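PDB 6F2P: paenibacillus xanthan lyase from Paenibacillus, which cleaves xanthan as a lyase, probably removing the terminal mannose of its side chains by beta-elimination at the glucuronic acid. Local coordinates for residues V978-T983 against A1017-D1023; T961-M967 against W1002-Y1008; V950-V956 against A1031-L1036. One frame throughout, in Å; residues are numbered along the deposited sequence.

Contact 1 (V978-T983 against A1017-D1023); sequences VPVDVT and AIKIRTD
Strands 978-983 and 1017-1021 run antiparallel, their axes 4.6 Å apart at closest and 164° between their directions, and D981 pairs with K1019 and T983 with A1017 through backbone hydrogen bonds. Beyond them R1021 N reaches P979 O at 3.0 Å. P979 has no N-H to give, but its carbonyl still serves here while its CG and CD rest against the R1021 carbonyl.

On the face of V980, V982, I1018 and I1020 the branched aliphatic residues suit a buried sheet surface: V980 CG1 meets I1018 CG2 at 4.1 Å, and V978 CG1 leans on I1020 CG2 at 3.8 Å.

The other face is polar. The bends of R1021 at chi2 and chi3 (chi3 37°) bring its guanidinium back over the neighbouring strand, where NH1 forms a salt bridge with D981 OD1 at 2.6 Å. The carboxylate lies at the guanidinium edge, the planes 28° apart, and P979 CB lies over one face, toward its rim. D981 OD1 also bonds T990 OG1, while R1021 NE makes a weak bond to D1023 OD1 at 3.4 Å.

Because D1023 belongs to a calcium site, this arginine between two acids probably offsets negative charge next to the metal.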
loop_
_atom_site.group_PDB
_atom_site.type_symbol
_atom_site.label_atom_id
_atom_site.label_comp_id
_atom_site.label_asym_id
_atom_site.label_seq_id
_atom_site.Cartn_x
_atom_site.Cartn_y
_atom_site.Cartn_z
ATOM N N VAL A 978 12.016 -59.128 -39.814
ATOM C CA VAL A 978 11.160 -57.961 -39.971
ATOM C C VAL A 978 12.000 -56.692 -40.039
ATOM O O VAL A 978 12.693 -56.360 -39.076
ATOM C CB VAL A 978 10.153 -57.847 -38.819
ATOM C CG1 VAL A 978 9.203 -56.677 -39.058
ATOM C CG2 VAL A 978 9.387 -59.153 -38.666
ATOM N N PRO A 979 11.952 -55.987 -41.183
ATOM C CA PRO A 979 12.707 -54.739 -41.336
ATOM C C PRO A 979 12.028 -53.575 -40.616
ATOM O O PRO A 979 10.836 -53.334 -40.810
ATOM C CB PRO A 979 12.701 -54.508 -42.851
ATOM C CG PRO A 979 11.465 -55.171 -43.325
ATOM C CD PRO A 979 11.247 -56.360 -42.423
ATOM N N VAL A 980 12.787 -52.874 -39.778
ATOM C CA VAL A 980 12.268 -51.733 -39.036
ATOM C C VAL A 980 13.110 -50.491 -39.301
ATOM O O VAL A 980 14.325 -50.508 -39.112
ATOM C CB VAL A 980 12.253 -52.010 -37.522
ATOM C CG1 VAL A 980 11.667 -50.821 -36.772
ATOM C CG2 VAL A 980 11.466 -53.274 -37.227
ATOM N N ASP A 981 12.466 -49.418 -39.749
ATOM C CA ASP A 981 13.153 -48.143 -39.932
ATOM C C ASP A 981 12.984 -47.254 -38.713
ATOM O O ASP A 981 11.913 -47.204 -38.116
ATOM C CB ASP A 981 12.626 -47.402 -41.160
ATOM C CG ASP A 981 12.936 -48.120 -42.444
ATOM O OD1 ASP A 981 13.943 -48.860 -42.480
ATOM O OD2 ASP A 981 12.169 -47.950 -43.415
ATOM N N VAL A 982 14.050 -46.558 -38.346
ATOM C CA VAL A 982 13.965 -45.524 -37.332
ATOM C C VAL A 982 14.481 -44.225 -37.935
ATOM O O VAL A 982 15.685 -44.058 -38.127
ATOM C CB VAL A 982 14.787 -45.883 -36.084
ATOM C CG1 VAL A 982 14.742 -44.747 -35.080
ATOM C CG2 VAL A 982 14.272 -47.172 -35.465
ATOM N N THR A 983 13.567 -43.320 -38.267
ATOM C CA THR A 983 13.960 -42.021 -38.799
ATOM C C THR A 983 14.110 -41.039 -37.649
ATOM O O THR A 983 13.150 -40.730 -36.959
ATOM C CB THR A 983 12.941 -41.476 -39.816
ATOM O OG1 THR A 983 12.578 -42.508 -40.743
ATOM C CG2 THR A 983 13.527 -40.297 -40.575
ATOM N N ALA A 1017 10.184 -40.946 -37.074
ATOM C CA ALA A 1017 9.243 -42.039 -37.263
ATOM C C ALA A 1017 9.899 -43.393 -37.052
ATOM O O ALA A 1017 11.116 -43.542 -37.170
ATOM C CB ALA A 1017 8.617 -41.965 -38.640
ATOM N N ILE A 1018 9.075 -44.376 -36.725
ATOM C CA ILE A 1018 9.532 -45.740 -36.558
ATOM C C ILE A 1018 8.602 -46.628 -37.362
ATOM O O ILE A 1018 7.488 -46.923 -36.923
ATOM C CB ILE A 1018 9.510 -46.150 -35.082
ATOM C CG1 ILE A 1018 10.377 -45.192 -34.267
ATOM C CG2 ILE A 1018 9.997 -47.578 -34.916
ATOM C CD1 ILE A 1018 10.179 -45.317 -32.782
ATOM N N LYS A 1019 9.058 -47.032 -38.547
ATOM C CA LYS A 1019 8.233 -47.781 -39.492
ATOM C C LYS A 1019 8.559 -49.274 -39.496
ATOM O O LYS A 1019 9.721 -49.672 -39.389
ATOM C CB LYS A 1019 8.378 -47.210 -40.910
ATOM C CG LYS A 1019 7.494 -47.903 -41.948
ATOM C CD LYS A 1019 7.882 -47.552 -43.383
ATOM C CE LYS A 1019 7.522 -46.119 -43.746
ATOM N NZ LYS A 1019 7.752 -45.860 -45.200
ATOM N N ILE A 1020 7.518 -50.093 -39.610
ATOM C CA ILE A 1020 7.674 -51.528 -39.784
ATOM C C ILE A 1020 7.280 -51.889 -41.209
ATOM O O ILE A 1020 6.145 -51.659 -41.614
ATOM C CB ILE A 1020 6.794 -52.307 -38.797
ATOM C CG1 ILE A 1020 7.291 -52.087 -37.366
ATOM C CG2 ILE A 1020 6.790 -53.782 -39.136
ATOM C CD1 ILE A 1020 6.381 -52.671 -36.309
ATOM N N ARG A 1021 8.231 -52.423 -41.971
ATOM C CA ARG A 1021 7.997 -52.821 -43.359
ATOM C C ARG A 1021 7.843 -54.337 -43.437
ATOM O O ARG A 1021 8.124 -55.046 -42.468
ATOM C CB ARG A 1021 9.147 -52.355 -44.264
ATOM C CG ARG A 1021 9.098 -50.879 -44.682
ATOM C CD ARG A 1021 10.508 -50.307 -44.864
ATOM N NE ARG A 1021 11.426 -51.291 -45.444
ATOM C CZ ARG A 1021 12.693 -51.456 -45.070
ATOM N NH1 ARG A 1021 13.214 -50.699 -44.116
ATOM N NH2 ARG A 1021 13.449 -52.377 -45.652
ATOM N N THR A 1022 7.390 -54.834 -44.584
ATOM C CA THR A 1022 7.133 -56.268 -44.730
ATOM C C THR A 1022 7.936 -56.921 -45.863
ATOM O O THR A 1022 7.750 -58.105 -46.153
ATOM C CB THR A 1022 5.630 -56.555 -44.929
ATOM O OG1 THR A 1022 5.163 -55.866 -46.097
ATOM C CG2 THR A 1022 4.829 -56.096 -43.707
ATOM N N ASP A 1023 8.826 -56.147 -46.483
ATOM C CA ASP A 1023 9.634 -56.613 -47.610
ATOM C C ASP A 1023 10.430 -57.868 -47.265
ATOM O O ASP A 1023 11.152 -57.899 -46.269
ATOM C CB ASP A 1023 10.594 -55.511 -48.075
ATOM C CG ASP A 1023 9.884 -54.194 -48.366
ATOM O OD1 ASP A 1023 9.619 -53.435 -47.408
ATOM O OD2 ASP A 1023 9.601 -53.910 -49.550
#

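Contact 2 (T961-M967 against W1002-Y1008)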
loop_
_atom_site.group_PDB
_atom_site.type_symbol
_atom_site.label_atom_id
_atom_site.label_comp_id
_atom_site.label_asym_id
_atom_site.label_seq_id
_atom_site.Cartn_x
_atom_site.Cartn_y
_atom_site.Cartn_z
ATOM N N THR A 961 18.510 -37.159 -26.744
ATOM C CA THR A 961 18.827 -38.540 -27.075
ATOM C C THR A 961 17.800 -39.490 -26.472
ATOM O O THR A 961 17.499 -39.423 -25.277
ATOM C CB THR A 961 20.233 -38.913 -26.590
ATOM O OG1 THR A 961 21.181 -38.000 -27.152
ATOM C CG2 THR A 961 20.589 -40.321 -27.019
ATOM N N TYR A 962 17.265 -40.376 -27.304
ATOM C CA TYR A 962 16.211 -41.286 -26.876
ATOM C C TYR A 962 16.471 -42.736 -27.262
ATOM O O TYR A 962 16.705 -43.045 -28.435
ATOM C CB TYR A 962 14.883 -40.885 -27.500
ATOM C CG TYR A 962 14.262 -39.645 -26.935
ATOM C CD1 TYR A 962 14.595 -38.395 -27.431
ATOM C CD2 TYR A 962 13.319 -39.722 -25.920
ATOM C CE1 TYR A 962 14.017 -37.255 -26.923
ATOM C CE2 TYR A 962 12.732 -38.589 -25.408
ATOM C CZ TYR A 962 13.084 -37.358 -25.913
ATOM O OH TYR A 962 12.497 -36.226 -25.407
ATOM N N GLN A 963 16.394 -43.620 -26.271
ATOM C CA GLN A 963 16.374 -45.058 -26.507
ATOM C C GLN A 963 15.057 -45.478 -27.155
ATOM O O GLN A 963 13.977 -45.122 -26.680
ATOM C CB GLN A 963 16.586 -45.812 -25.198
ATOM C CG GLN A 963 17.960 -45.596 -24.615
ATOM C CD GLN A 963 18.211 -46.446 -23.395
ATOM O OE1 GLN A 963 17.281 -46.800 -22.667
ATOM N NE2 GLN A 963 19.475 -46.792 -23.165
ATOM N N VAL A 964 15.152 -46.231 -28.246
ATOM C CA VAL A 964 13.967 -46.675 -28.975
ATOM C C VAL A 964 13.652 -48.150 -28.691
ATOM O O VAL A 964 14.412 -49.041 -29.080
ATOM C CB VAL A 964 14.132 -46.437 -30.495
ATOM C CG1 VAL A 964 12.958 -47.007 -31.264
ATOM C CG2 VAL A 964 14.296 -44.953 -30.787
ATOM N N TYR A 965 12.542 -48.401 -27.994
ATOM C CA TYR A 965 12.103 -49.768 -27.698
ATOM C C TYR A 965 10.918 -50.190 -28.555
ATOM O O TYR A 965 10.179 -49.353 -29.065
ATOM C CB TYR A 965 11.713 -49.920 -26.232
ATOM C CG TYR A 965 12.835 -49.694 -25.256
ATOM C CD1 TYR A 965 13.192 -48.411 -24.866
ATOM C CD2 TYR A 965 13.529 -50.764 -24.707
ATOM C CE1 TYR A 965 14.214 -48.196 -23.972
ATOM C CE2 TYR A 965 14.556 -50.558 -23.806
ATOM C CZ TYR A 965 14.892 -49.268 -23.441
ATOM O OH TYR A 965 15.907 -49.040 -22.542
ATOM N N MET A 966 10.741 -51.499 -28.704
ATOM C CA MET A 966 9.568 -52.039 -29.383
ATOM C C MET A 966 9.107 -53.358 -28.755
ATOM O O MET A 966 9.918 -54.188 -28.332
ATOM C CB MET A 966 9.828 -52.218 -30.878
ATOM C CG MET A 966 8.637 -52.789 -31.631
ATOM S SD MET A 966 8.932 -53.096 -33.382
ATOM C CE MET A 966 9.018 -51.427 -34.033
ATOM N N MET A 967 7.794 -53.528 -28.679
ATOM C CA MET A 967 7.207 -54.753 -28.167
ATOM C C MET A 967 6.366 -55.375 -29.269
ATOM O O MET A 967 5.861 -54.665 -30.141
ATOM C CB MET A 967 6.336 -54.437 -26.956
ATOM C CG MET A 967 5.698 -55.642 -26.295
ATOM S SD MET A 967 4.843 -55.145 -24.798
ATOM C CE MET A 967 6.216 -54.520 -23.832
ATOM N N TRP A 1002 9.921 -55.022 -23.779
ATOM C CA TRP A 1002 10.421 -53.874 -24.526
ATOM C C TRP A 1002 11.792 -54.192 -25.097
ATOM O O TRP A 1002 12.755 -54.397 -24.357
ATOM C CB TRP A 1002 10.500 -52.625 -23.648
ATOM C CG TRP A 1002 9.172 -51.987 -23.390
ATOM C CD1 TRP A 1002 8.567 -51.808 -22.177
ATOM C CD2 TRP A 1002 8.277 -51.448 -24.369
ATOM N NE1 TRP A 1002 7.351 -51.187 -22.344
ATOM C CE2 TRP A 1002 7.150 -50.957 -23.680
ATOM C CE3 TRP A 1002 8.320 -51.329 -25.763
ATOM C CZ2 TRP A 1002 6.076 -50.358 -24.338
ATOM C CZ3 TRP A 1002 7.252 -50.732 -26.413
ATOM C CH2 TRP A 1002 6.145 -50.255 -25.699
ATOM N N ASN A 1003 11.876 -54.239 -26.420
ATOM C CA ASN A 1003 13.122 -54.589 -27.079
ATOM C C ASN A 1003 13.852 -53.350 -27.552
ATOM O O ASN A 1003 13.317 -52.564 -28.335
ATOM C CB ASN A 1003 12.857 -55.547 -28.247
ATOM C CG ASN A 1003 12.460 -56.932 -27.777
ATOM O OD1 ASN A 1003 13.161 -57.545 -26.969
ATOM N ND2 ASN A 1003 11.320 -57.422 -28.257
ATOM N N LEU A 1004 15.075 -53.170 -27.072
ATOM C CA LEU A 1004 15.859 -52.009 -27.457
ATOM C C LEU A 1004 16.330 -52.119 -28.908
ATOM O O LEU A 1004 17.117 -53.002 -29.244
ATOM C CB LEU A 1004 17.048 -51.845 -26.515
ATOM C CG LEU A 1004 17.859 -50.570 -26.710
ATOM C CD1 LEU A 1004 16.924 -49.375 -26.712
ATOM C CD2 LEU A 1004 18.900 -50.436 -25.612
ATOM N N LEU A 1005 15.842 -51.218 -29.759
ATOM C CA LEU A 1005 16.229 -51.186 -31.171
ATOM C C LEU A 1005 17.493 -50.368 -31.381
ATOM O O LEU A 1005 18.379 -50.763 -32.136
ATOM C CB LEU A 1005 15.111 -50.599 -32.037
ATOM C CG LEU A 1005 13.724 -51.227 -31.902
ATOM C CD1 LEU A 1005 12.817 -50.754 -33.019
ATOM C CD2 LEU A 1005 13.819 -52.742 -31.887
ATOM N N GLY A 1006 17.565 -49.218 -30.718
ATOM C CA GLY A 1006 18.718 -48.348 -30.838
ATOM C C GLY A 1006 18.589 -47.084 -30.018
ATOM O O GLY A 1006 17.604 -46.885 -29.305
ATOM N N THR A 1007 19.594 -46.223 -30.114
ATOM C CA THR A 1007 19.596 -44.969 -29.381
ATOM C C THR A 1007 20.011 -43.844 -30.331
ATOM O O THR A 1007 21.085 -43.889 -30.927
ATOM C CB THR A 1007 20.527 -45.060 -28.160
ATOM O OG1 THR A 1007 20.201 -46.232 -27.404
ATOM C CG2 THR A 1007 20.372 -43.851 -27.264
ATOM N N TYR A 1008 19.142 -42.848 -30.493
ATOM C CA TYR A 1008 19.323 -41.825 -31.523
ATOM C C TYR A 1008 18.968 -40.434 -31.018
ATOM O O TYR A 1008 18.330 -40.287 -29.975
ATOM C CB TYR A 1008 18.468 -42.153 -32.755
ATOM C CG TYR A 1008 18.660 -43.566 -33.260
ATOM C CD1 TYR A 1008 19.628 -43.856 -34.214
ATOM C CD2 TYR A 1008 17.880 -44.615 -32.774
ATOM C CE1 TYR A 1008 19.817 -45.147 -34.670
ATOM C CE2 TYR A 1008 18.062 -45.913 -33.227
ATOM C CZ TYR A 1008 19.033 -46.173 -34.175
ATOM O OH TYR A 1008 19.226 -47.458 -34.629
#
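M967 lays its CE methyl over the W1002 indole, 3.6 Å from the centroid of the five-membered ring and 7° off its normal; the bend at chi3 (-62°) turns the methyl over the ring, with SD farther off in a Met-aromatic contact. K1035 makes a cation-pi contact on the opposite face, a sandwich that a broad, flat residue suits. An alanine in place of W1002 would probably leave the M967 methyl and the K1035 ammonium without the surface they share.

The backbones are antiparallel, with 140° between the strand directions. V964 N is hydrogen-bonded to G1006 O at 2.7 Å and V964 O receives L1005 N, so two residues face one: a classic beta bulge. Here L1005 points toward the neighbouring strand, CD1 lying 4.1 Å from V964 CG1 and near M966 CB. The tightly packed side is that of buried V964 and M966, which also pack on I1018, while V964 CG2 touches the Y1008 ring edge.

The other face is looser and nearer solvent. L1004 CD1 sits over the Y965 ring at 3.9 Å from its centroid, and Y965 OH donates to Q963 OE1 at 2.6 Å. Exposed T1007 touches T961, methyl to methyl.

Such a bulged antiparallel pair, apolar within and mixed outside, is at home in a beta-sandwich, consistent with the galactose-binding-domain-like fold of the Golvesin C-terminal family.

Contact 3 (V950-V956 against A1031-L1036); sequences VTFTPNV and ADAVKL. With CA (calcium ion), chain G.
D1032 OD1 binds a calcium ion at 2.5 Å, while its backbone O lies at the edge of the F952 ring, 3.5 Å from CE2. D910 and N911 by side-chain oxygens and Y933 and D936 by backbone carbonyls also bind the ion, the all-oxygen kind of surroundings calcium prefers. The D1032 side chain leaves the chain away from 950-956, and with CG anti to the backbone N (chi1 -171°) its carboxylate reaches the ion, so one residue serves both the ion and the interior.

F952 is the chief apolar contributor. V1034 CG1 lies over one face of its ring, 4.0 Å from the centroid and 24° off the normal, displaced toward the rim, a CH-pi contact. The second methyl, CG2, occupies the crowded position between the backbone N and the carbonyl carbon, and there it reaches F952 CB at 3.7 Å. A branched valine can thus hold both the ring and the root of one phenylalanine.

No hydrogen bond joins the two segments, although they run within 12° of each other. They belong to the two facing sheets of a beta-sandwich: V950 and F952 bond by backbone to I1020 and I1018 in one sheet, whereas 1031-1036 lies beside strand 960-967 in the other. The space between is filled mainly by side chains.

Small residues suit the end near the metal, where A1031 CB fits against V950 CG2 at 3.8 Å. Toward the far end, L1036 CD2 touches two partners, P954 CG at 3.8 Å and V956 CG2 at 3.9 Å, the leucine crossing each at about a right angle. P954 lies past the end of strand 949-952, where its compact, rigid ring presents CG to the leucine, and Y962 flanks both V956 and L1036.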
loop_
_atom_site.group_PDB
_atom_site.type_symbol
_atom_site.label_atom_id
_atom_site.label_comp_id
_atom_site.label_asym_id
_atom_site.label_seq_id
_atom_site.Cartn_x
_atom_site.Cartn_y
_atom_site.Cartn_z
ATOM N N VAL A 950 3.519 -50.078 -41.177
ATOM C CA VAL A 950 2.925 -49.406 -40.023
ATOM C C VAL A 950 3.931 -48.395 -39.471
ATOM O O VAL A 950 5.022 -48.778 -39.052
ATOM C CB VAL A 950 2.542 -50.414 -38.908
ATOM C CG1 VAL A 950 2.044 -49.684 -37.670
ATOM C CG2 VAL A 950 1.492 -51.392 -39.405
ATOM N N THR A 951 3.570 -47.113 -39.474
ATOM C CA THR A 951 4.497 -46.048 -39.065
ATOM C C THR A 951 4.121 -45.359 -37.746
ATOM O O THR A 951 3.173 -44.575 -37.693
ATOM C CB THR A 951 4.639 -44.967 -40.167
ATOM O OG1 THR A 951 5.145 -45.562 -41.368
ATOM C CG2 THR A 951 5.586 -43.866 -39.727
ATOM N N PHE A 952 4.882 -45.646 -36.690
ATOM C CA PHE A 952 4.696 -44.997 -35.393
ATOM C C PHE A 952 5.405 -43.643 -35.349
ATOM O O PHE A 952 6.631 -43.586 -35.300
ATOM C CB PHE A 952 5.260 -45.869 -34.265
ATOM C CG PHE A 952 4.641 -47.239 -34.163
ATOM C CD1 PHE A 952 5.163 -48.310 -34.872
ATOM C CD2 PHE A 952 3.558 -47.464 -33.328
ATOM C CE1 PHE A 952 4.607 -49.579 -34.768
ATOM C CE2 PHE A 952 2.994 -48.734 -33.220
ATOM C CZ PHE A 952 3.522 -49.792 -33.944
ATOM N N THR A 953 4.644 -42.555 -35.354
ATOM C CA THR A 953 5.229 -41.221 -35.221
ATOM C C THR A 953 4.966 -40.634 -33.833
ATOM O O THR A 953 3.874 -40.131 -33.566
ATOM C CB THR A 953 4.695 -40.249 -36.303
ATOM O OG1 THR A 953 4.857 -40.835 -37.602
ATOM C CG2 THR A 953 5.435 -38.915 -36.248
ATOM N N PRO A 954 5.968 -40.697 -32.942
ATOM C CA PRO A 954 5.831 -40.157 -31.584
ATOM C C PRO A 954 5.944 -38.639 -31.554
ATOM O O PRO A 954 6.530 -38.041 -32.457
ATOM C CB PRO A 954 7.028 -40.759 -30.850
ATOM C CG PRO A 954 8.053 -40.908 -31.912
ATOM C CD PRO A 954 7.292 -41.310 -33.153
ATOM N N ASN A 955 5.378 -38.031 -30.515
ATOM C CA ASN A 955 5.530 -36.605 -30.280
ATOM C C ASN A 955 6.628 -36.387 -29.243
ATOM O O ASN A 955 6.411 -36.559 -28.042
ATOM C CB ASN A 955 4.213 -36.000 -29.797
ATOM C CG ASN A 955 4.201 -34.488 -29.878
ATOM O OD1 ASN A 955 5.250 -33.846 -29.969
ATOM N ND2 ASN A 955 3.007 -33.909 -29.842
ATOM N N VAL A 956 7.815 -36.030 -29.717
ATOM C CA VAL A 956 8.967 -35.888 -28.840
ATOM C C VAL A 956 8.876 -34.559 -28.091
ATOM O O VAL A 956 8.841 -33.495 -28.709
ATOM C CB VAL A 956 10.297 -36.034 -29.629
ATOM C CG1 VAL A 956 11.488 -35.836 -28.727
ATOM C CG2 VAL A 956 10.367 -37.402 -30.271
ATOM N N ALA A 1031 2.718 -55.766 -35.679
ATOM C CA ALA A 1031 2.935 -54.383 -35.254
ATOM C C ALA A 1031 2.192 -54.131 -33.943
ATOM O O ALA A 1031 0.986 -54.364 -33.862
ATOM C CB ALA A 1031 2.465 -53.406 -36.333
ATOM N N ASP A 1032 2.903 -53.655 -32.922
ATOM C CA ASP A 1032 2.311 -53.483 -31.594
ATOM C C ASP A 1032 2.561 -52.088 -31.003
ATOM O O ASP A 1032 1.710 -51.200 -31.113
ATOM C CB ASP A 1032 2.820 -54.578 -30.645
ATOM C CG ASP A 1032 2.081 -54.605 -29.319
ATOM O OD1 ASP A 1032 0.931 -54.118 -29.254
ATOM O OD2 ASP A 1032 2.652 -55.132 -28.338
ATOM N N ALA A 1033 3.723 -51.896 -30.382
ATOM C CA ALA A 1033 4.038 -50.620 -29.741
ATOM C C ALA A 1033 5.535 -50.264 -29.696
ATOM O O ALA A 1033 6.406 -51.143 -29.632
ATOM C CB ALA A 1033 3.437 -50.570 -28.334
ATOM N N VAL A 1034 5.809 -48.959 -29.734
ATOM C CA VAL A 1034 7.154 -48.426 -29.551
ATOM C C VAL A 1034 7.207 -47.509 -28.326
ATOM O O VAL A 1034 6.179 -46.996 -27.878
ATOM C CB VAL A 1034 7.629 -47.642 -30.791
ATOM C CG1 VAL A 1034 7.499 -48.498 -32.041
ATOM C CG2 VAL A 1034 6.834 -46.360 -30.945
ATOM N N LYS A 1035 8.404 -47.311 -27.782
ATOM C CA LYS A 1035 8.588 -46.419 -26.637
ATOM C C LYS A 1035 9.939 -45.718 -26.674
ATOM O O LYS A 1035 10.987 -46.359 -26.689
ATOM C CB LYS A 1035 8.429 -47.163 -25.306
ATOM C CG LYS A 1035 8.556 -46.258 -24.092
ATOM C CD LYS A 1035 8.115 -46.938 -22.799
ATOM C CE LYS A 1035 9.083 -48.018 -22.352
ATOM N NZ LYS A 1035 8.806 -48.468 -20.951
ATOM N N LEU A 1036 9.905 -44.394 -26.696
ATOM C CA LEU A 1036 11.124 -43.609 -26.629
ATOM C C LEU A 1036 11.383 -43.230 -25.174
ATOM O O LEU A 1036 10.499 -42.721 -24.481
ATOM C CB LEU A 1036 11.021 -42.355 -27.508
ATOM C CG LEU A 1036 11.361 -42.483 -29.000
ATOM C CD1 LEU A 1036 10.544 -43.567 -29.670
ATOM C CD2 LEU A 1036 11.158 -41.156 -29.714
HETATM CA CA CA G . -1.251 -52.899 -29.066
#

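Contact 3 is wholly buried and joins the two sheets face to face, whereas contacts 1 and 2 are strand pairs within one sheet each, with one face inward and the other toward solvent. Contacts 1 and 3 share a sheet, since strand 1017-1021 lies between 978-984 and 949-952; contacts 2 and 3 share the other, with 960-967 between 1003-1010 and 1030-1039. The inner faces meet where I1018 CD1 touches V964 CG1 at 3.6 Å. Chemistry follows place: backbone bonds in the sheets, mainly apolar packing between them, a salt-bridge network on the outer face of contact 1, aromatic contacts on that of contact 2, and calcium at the margins of contacts 1 and 3.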